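Local coordinates for dehalogenase (Rhodospirillaceae, PDB 6A41) that catalyses dehalogenation, probably as a halohydrin dehalogenase that is related to short-chain dehydrogenases/reductases but needs no nicotinamide cofactor, at the interface of chains A and B. Residues are numbered along the deposited sequence; one frame, centred on the assembly and turned at random. Chains: chain A/B, dehalogenase.

The interface of chains A and B. Residues chain A 109-110, 113-114, 117; chain B 93, 96, 98, 101, 148.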
loop_
_atom_site.group_PDB
_atom_site.type_symbol
_atom_site.label_atom_id
_atom_site.label_comp_id
_atom_site.label_asym_id
_atom_site.label_seq_id
_atom_site.Cartn_x
_atom_site.Cartn_y
_atom_site.Cartn_z
ATOM N N ALA A 109 -15.123 -7.707 -12.685
ATOM C CA ALA A 109 -13.919 -8.455 -12.716
ATOM C C ALA A 109 -13.929 -9.476 -13.858
ATOM O O ALA A 109 -12.989 -9.507 -14.670
ATOM C CB ALA A 109 -13.607 -9.090 -11.360
ATOM N N VAL A 110 -14.976 -10.276 -13.964
ATOM C CA VAL A 110 -14.963 -11.362 -14.988
ATOM C C VAL A 110 -15.089 -10.769 -16.396
ATOM O O VAL A 110 -14.275 -11.149 -17.263
ATOM C CB VAL A 110 -16.074 -12.391 -14.750
ATOM C CG1 VAL A 110 -16.133 -13.426 -15.892
ATOM C CG2 VAL A 110 -15.905 -13.009 -13.421
ATOM N N PHE A 113 -11.926 -9.105 -17.614
ATOM C CA PHE A 113 -10.917 -10.139 -17.861
ATOM C C PHE A 113 -11.177 -10.788 -19.238
ATOM O O PHE A 113 -10.256 -10.977 -20.017
ATOM C CB PHE A 113 -10.955 -11.222 -16.785
ATOM C CG PHE A 113 -9.939 -12.292 -16.963
ATOM C CD1 PHE A 113 -8.631 -12.041 -16.774
ATOM C CD2 PHE A 113 -10.305 -13.536 -17.386
ATOM C CE1 PHE A 113 -7.657 -13.036 -16.960
ATOM C CE2 PHE A 113 -9.359 -14.531 -17.628
ATOM C CZ PHE A 113 -8.052 -14.309 -17.302
ATOM N N ARG A 114 -12.425 -11.091 -19.501
ATOM C CA ARG A 114 -12.799 -11.633 -20.798
ATOM C C ARG A 114 -12.403 -10.751 -21.966
ATOM O O ARG A 114 -11.843 -11.257 -22.967
ATOM C CB ARG A 114 -14.312 -11.986 -20.791
ATOM C CG ARG A 114 -14.961 -12.468 -22.104
ATOM C CD ARG A 114 -14.336 -13.719 -22.629
ATOM N NE ARG A 114 -15.065 -14.218 -23.838
ATOM C CZ ARG A 114 -14.537 -14.999 -24.791
ATOM N NH1 ARG A 114 -13.292 -15.396 -24.684
ATOM N NH2 ARG A 114 -15.227 -15.308 -25.885
ATOM N N GLN A 117 -8.729 -10.958 -22.564
ATOM C CA GLN A 117 -8.372 -12.201 -23.230
ATOM C C GLN A 117 -8.590 -12.135 -24.761
ATOM O O GLN A 117 -7.815 -12.628 -25.517
ATOM C CB GLN A 117 -9.302 -13.328 -22.808
ATOM C CG GLN A 117 -9.032 -13.883 -21.472
ATOM C CD GLN A 117 -9.953 -15.117 -21.249
ATOM O OE1 GLN A 117 -11.177 -14.906 -21.189
ATOM N NE2 GLN A 117 -9.391 -16.347 -21.244
ATOM N N LEU B 93 -3.839 -15.790 -20.040
ATOM C CA LEU B 93 -4.980 -15.233 -20.779
ATOM C C LEU B 93 -5.568 -16.142 -21.813
ATOM O O LEU B 93 -6.786 -16.318 -21.830
ATOM C CB LEU B 93 -4.568 -13.972 -21.524
ATOM C CG LEU B 93 -4.684 -12.779 -20.610
ATOM C CD1 LEU B 93 -4.074 -11.619 -21.345
ATOM C CD2 LEU B 93 -6.070 -12.374 -20.115
ATOM N N ALA B 96 -7.172 -19.387 -19.963
ATOM C CA ALA B 96 -7.897 -19.301 -18.736
ATOM C C ALA B 96 -9.367 -19.574 -19.053
ATOM O O ALA B 96 -9.836 -19.109 -20.066
ATOM C CB ALA B 96 -7.814 -17.913 -18.122
ATOM N N ILE B 98 -13.197 -19.003 -18.026
ATOM C CA ILE B 98 -14.001 -18.055 -17.290
ATOM C C ILE B 98 -14.740 -18.735 -16.160
ATOM O O ILE B 98 -14.858 -18.179 -15.063
ATOM C CB ILE B 98 -15.004 -17.409 -18.210
ATOM C CG1 ILE B 98 -14.310 -16.541 -19.280
ATOM C CG2 ILE B 98 -15.996 -16.584 -17.413
ATOM C CD1 ILE B 98 -13.444 -15.454 -18.710
ATOM N N PHE B 101 -12.627 -18.967 -13.148
ATOM C CA PHE B 101 -12.539 -17.635 -12.494
ATOM C C PHE B 101 -13.772 -17.407 -11.566
ATOM O O PHE B 101 -13.663 -17.029 -10.391
ATOM C CB PHE B 101 -12.336 -16.498 -13.543
ATOM C CG PHE B 101 -12.038 -15.133 -12.950
ATOM C CD1 PHE B 101 -11.499 -14.955 -11.715
ATOM C CD2 PHE B 101 -12.105 -14.028 -13.746
ATOM C CE1 PHE B 101 -11.173 -13.681 -11.270
ATOM C CE2 PHE B 101 -11.866 -12.781 -13.294
ATOM C CZ PHE B 101 -11.361 -12.605 -12.091
ATOM N N PRO B 148 -6.406 -14.982 -12.581
ATOM C CA PRO B 148 -7.730 -15.324 -11.935
ATOM C C PRO B 148 -7.646 -15.684 -10.441
ATOM O O PRO B 148 -8.458 -15.136 -9.651
ATOM C CB PRO B 148 -8.264 -16.463 -12.786
ATOM C CG PRO B 148 -7.620 -16.176 -14.141
ATOM C CD PRO B 148 -6.166 -15.918 -13.685
#
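A:Phe113, on helix 98-126, pushes its ring into a pocket of chain B lined by B:Leu93, B:Ala96, B:Ile98, B:Phe101 and B:Pro148. Its CG lies anti to the backbone N (chi1 -179°), which carries the ring away from its own helix and across the boundary. CE1 meets the CD2 methyl of B:Leu93 at 3.6 Å, and the tip, CZ, lies 3.7 Å from CG of B:Pro148. CB of B:Ala96 and the CD1 methyl of B:Ile98 approach the ring's edge in its plane; the small methyl of B:Ala96 fits against the ring tip. B:Phe101 turns its CD2/CE2 edge to the face of A:Phe113, the planes at 66°. Its CE2 also lies 3.7 Å from O of A:Ala109 and packs on CA of A:Val110; the short alanine side chain probably leaves this backbone accessible. Further along, CG1 of A:Val110 touches CG2 of B:Ile98 at 3.5 Å, two beta-branched side chains filling the space beside the rings.

Polar contact comes from the amide of A:Gln117. Its NE2 gives a nearly straight hydrogen bond of 2.7 Å to the carbonyl O of B:Leu93, which lies close to the amide plane, and a weak one to O of B:Ala96. The chain is extended beyond CG (chi2 -174°), long enough to reach this loop. Glutamine suits the place because its apolar stem also packs, through CG, on CD2 of B:Leu93, while OE1 lies 3.4 Å from CD1 of B:Ile98. A leucine here would probably leave both carbonyls without this donor and let the loop shift.

Together, the apolar cluster and the adjoining amide bond pair two subunits about a two-fold axis, probably the four-helix dimer contact of this family, within an assembly of four copies.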